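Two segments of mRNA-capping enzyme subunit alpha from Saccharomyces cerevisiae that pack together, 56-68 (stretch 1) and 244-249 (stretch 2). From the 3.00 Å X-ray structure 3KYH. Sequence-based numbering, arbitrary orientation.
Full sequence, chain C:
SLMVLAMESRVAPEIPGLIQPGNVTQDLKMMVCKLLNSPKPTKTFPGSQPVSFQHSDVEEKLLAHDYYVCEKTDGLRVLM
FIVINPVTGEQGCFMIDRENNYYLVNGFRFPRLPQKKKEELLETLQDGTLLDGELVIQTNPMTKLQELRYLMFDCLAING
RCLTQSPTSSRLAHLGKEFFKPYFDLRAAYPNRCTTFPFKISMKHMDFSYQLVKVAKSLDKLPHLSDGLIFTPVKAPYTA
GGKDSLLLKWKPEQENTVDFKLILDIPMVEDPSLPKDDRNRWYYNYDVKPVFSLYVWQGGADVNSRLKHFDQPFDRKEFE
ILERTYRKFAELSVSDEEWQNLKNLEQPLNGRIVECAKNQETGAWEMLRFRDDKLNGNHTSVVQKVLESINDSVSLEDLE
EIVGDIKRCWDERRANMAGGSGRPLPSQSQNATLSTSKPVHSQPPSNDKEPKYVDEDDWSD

Stretch 1, residues 56-68: SDVEEKLLAHDYY
Stretch 2 (244-249) DSLLLK

Stretch 1 enters as a helix, with a wider pi-type turn at 58-62, then passes through a loop into a strand at Tyr67 and Tyr68. Lys61 N donates to Asp57 O at 2.8 Å. Stretch 2 makes a type I beta turn from Asp244 to Leu247, closed by Leu247 N to Asp244 O at 2.8 Å, and runs on as a strand. The backbones come nearest at Lys61 and Leu246, with CA atoms 7.1 Å apart.

Tyr67 points toward stretch 2, with chi1 off-well at -104° and chi2 94°. Tyr67 OH donates to Leu246 O at 2.6 Å, the only hydrogen bond across the contact. The acceptor lies at the ring edge, near its plane.

Leu246 starts sideways, but its end comes nearer. Chi1 is m and chi2 is off-well at 96°. This places Leu246 CD2 over one face of His65 (chi1 m, chi2 88°), 4.3 Å from the ring centroid in a CH-pi contact. Lys61 CD packs against Leu246 CD2 at 4.0 Å.

Lys61 (m, m, t, p) folds its amine back: Lys61 NZ forms salt bridges with Glu60 OE1 at 3.1 Å and Asp57 OD1 at 3.5 Å. Leu248 (m, t) points toward stretch 1, with Leu248 CD2 4.1 Å from Asp57 OD2.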

# COMPACT_ATOMS: atom_id res chain seq x y z
N SER C 56 53.02 -20.42 23.12
CA SER C 56 53.58 -19.07 23.25
C SER C 56 53.39 -18.51 24.66
O SER C 56 54.35 -18.01 25.26
CB SER C 56 52.92 -18.15 22.22
OG SER C 56 51.53 -18.06 22.47
N ASP C 57 52.17 -18.60 25.18
CA ASP C 57 51.89 -18.22 26.56
C ASP C 57 52.76 -18.91 27.63
O ASP C 57 53.08 -18.27 28.63
CB ASP C 57 50.40 -18.42 26.91
CG ASP C 57 49.53 -17.24 26.51
OD1 ASP C 57 49.59 -16.18 27.18
OD2 ASP C 57 48.72 -17.37 25.57
N VAL C 58 53.17 -20.16 27.45
CA VAL C 58 53.83 -20.91 28.54
C VAL C 58 54.98 -20.12 29.18
O VAL C 58 54.93 -19.79 30.37
CB VAL C 58 54.25 -22.38 28.18
CG1 VAL C 58 54.73 -23.12 29.42
CG2 VAL C 58 53.09 -23.17 27.60
N GLU C 59 55.99 -19.81 28.38
CA GLU C 59 57.08 -18.93 28.80
C GLU C 59 56.62 -17.50 29.14
O GLU C 59 57.16 -16.87 30.05
CB GLU C 59 58.21 -18.90 27.75
CG GLU C 59 57.84 -18.35 26.37
CD GLU C 59 57.30 -19.41 25.41
OE1 GLU C 59 56.94 -19.05 24.26
OE2 GLU C 59 57.26 -20.61 25.78
N GLU C 60 55.59 -17.02 28.44
CA GLU C 60 55.13 -15.64 28.58
C GLU C 60 54.42 -15.26 29.88
O GLU C 60 54.68 -14.19 30.44
CB GLU C 60 54.25 -15.26 27.39
CG GLU C 60 55.04 -14.82 26.17
CD GLU C 60 54.21 -14.00 25.20
OE1 GLU C 60 53.49 -13.08 25.64
OE2 GLU C 60 54.31 -14.29 23.98
N LYS C 61 53.54 -16.14 30.35
CA LYS C 61 52.59 -15.80 31.40
C LYS C 61 52.48 -16.85 32.50
O LYS C 61 52.37 -16.49 33.68
CB LYS C 61 51.20 -15.53 30.81
CG LYS C 61 51.15 -14.66 29.55
CD LYS C 61 51.47 -13.18 29.79
CE LYS C 61 51.78 -12.49 28.46
NZ LYS C 61 50.92 -12.93 27.30
N LEU C 62 52.51 -18.12 32.12
CA LEU C 62 52.46 -19.22 33.09
C LEU C 62 53.83 -19.45 33.70
O LEU C 62 53.93 -20.06 34.76
CB LEU C 62 51.91 -20.49 32.46
CG LEU C 62 51.58 -21.78 33.23
CD1 LEU C 62 52.77 -22.74 33.31
CD2 LEU C 62 50.92 -21.57 34.60
N LEU C 63 54.88 -18.96 33.04
CA LEU C 63 56.24 -19.01 33.59
C LEU C 63 56.56 -17.85 34.55
O LEU C 63 57.24 -18.08 35.55
CB LEU C 63 57.31 -19.13 32.48
CG LEU C 63 58.83 -18.92 32.71
CD1 LEU C 63 59.47 -19.92 33.68
CD2 LEU C 63 59.59 -18.93 31.38
N ALA C 64 56.04 -16.64 34.28
CA ALA C 64 56.38 -15.41 35.02
C ALA C 64 55.45 -14.96 36.19
O ALA C 64 55.62 -13.87 36.77
CB ALA C 64 56.59 -14.26 34.04
N HIS C 65 54.49 -15.82 36.55
CA HIS C 65 53.51 -15.52 37.59
C HIS C 65 53.20 -16.76 38.43
O HIS C 65 53.91 -17.77 38.36
CB HIS C 65 52.21 -14.99 36.96
CG HIS C 65 52.30 -13.58 36.46
ND1 HIS C 65 52.73 -13.27 35.19
CD2 HIS C 65 52.01 -12.41 37.07
CE1 HIS C 65 52.72 -11.96 35.04
NE2 HIS C 65 52.28 -11.41 36.17
N ASP C 66 52.12 -16.64 39.23
CA ASP C 66 51.64 -17.69 40.13
C ASP C 66 50.16 -17.88 39.76
O ASP C 66 49.37 -16.95 39.90
CB ASP C 66 51.79 -17.26 41.60
CG ASP C 66 53.14 -16.58 41.91
OD1 ASP C 66 53.76 -16.97 42.92
OD2 ASP C 66 53.58 -15.62 41.22
N TYR C 67 49.81 -19.06 39.26
CA TYR C 67 48.54 -19.29 38.56
C TYR C 67 47.62 -20.38 39.12
O TYR C 67 48.05 -21.23 39.89
CB TYR C 67 48.83 -19.63 37.10
CG TYR C 67 48.56 -18.53 36.09
CD1 TYR C 67 49.59 -17.65 35.69
CD2 TYR C 67 47.31 -18.41 35.48
CE1 TYR C 67 49.36 -16.68 34.72
CE2 TYR C 67 47.04 -17.42 34.54
CZ TYR C 67 48.08 -16.56 34.16
OH TYR C 67 47.83 -15.59 33.21
N TYR C 68 46.35 -20.31 38.70
CA TYR C 68 45.27 -21.19 39.12
C TYR C 68 44.70 -22.03 37.98
O TYR C 68 44.72 -21.63 36.80
CB TYR C 68 44.10 -20.36 39.65
CG TYR C 68 44.16 -19.87 41.10
CD1 TYR C 68 43.51 -18.68 41.47
CD2 TYR C 68 44.83 -20.60 42.09
CE1 TYR C 68 43.52 -18.24 42.79
CE2 TYR C 68 44.86 -20.15 43.42
CZ TYR C 68 44.20 -18.97 43.75
OH TYR C 68 44.22 -18.53 45.06
N ASP C 244 40.78 -10.04 28.41
CA ASP C 244 41.94 -9.76 29.26
C ASP C 244 43.11 -10.71 29.07
O ASP C 244 43.04 -11.90 29.42
CB ASP C 244 41.56 -9.56 30.74
CG ASP C 244 42.68 -8.89 31.56
OD1 ASP C 244 43.64 -9.61 31.94
OD2 ASP C 244 42.62 -7.66 31.81
N SER C 245 44.21 -10.12 28.60
CA SER C 245 45.42 -10.80 28.08
C SER C 245 46.06 -11.89 28.96
O SER C 245 46.91 -12.66 28.48
CB SER C 245 46.46 -9.75 27.65
OG SER C 245 47.71 -10.32 27.32
N LEU C 246 45.64 -11.94 30.23
CA LEU C 246 46.12 -12.93 31.21
C LEU C 246 45.07 -13.92 31.79
O LEU C 246 45.42 -14.76 32.64
CB LEU C 246 46.99 -12.27 32.29
CG LEU C 246 48.35 -11.65 31.91
CD1 LEU C 246 48.34 -10.09 31.66
CD2 LEU C 246 49.37 -12.02 32.99
N LEU C 247 43.82 -13.86 31.32
CA LEU C 247 42.82 -14.88 31.69
C LEU C 247 42.61 -15.89 30.56
O LEU C 247 42.14 -15.51 29.49
CB LEU C 247 41.49 -14.27 32.12
CG LEU C 247 40.36 -15.26 32.48
CD1 LEU C 247 40.48 -15.88 33.90
CD2 LEU C 247 39.00 -14.58 32.26
N LEU C 248 42.89 -17.17 30.84
CA LEU C 248 43.03 -18.18 29.78
C LEU C 248 42.02 -19.32 29.73
O LEU C 248 41.74 -19.93 30.77
CB LEU C 248 44.45 -18.76 29.82
CG LEU C 248 45.65 -17.80 29.74
CD1 LEU C 248 46.94 -18.56 30.04
CD2 LEU C 248 45.73 -17.07 28.39
N LYS C 249 41.52 -19.63 28.53
CA LYS C 249 40.62 -20.77 28.30
C LYS C 249 41.15 -21.90 27.41
O LYS C 249 41.40 -21.70 26.21
CB LYS C 249 39.22 -20.34 27.84
CG LYS C 249 39.11 -19.67 26.46
CD LYS C 249 37.64 -19.30 26.13
CE LYS C 249 37.62 -18.49 24.82
NZ LYS C 249 36.29 -18.05 24.30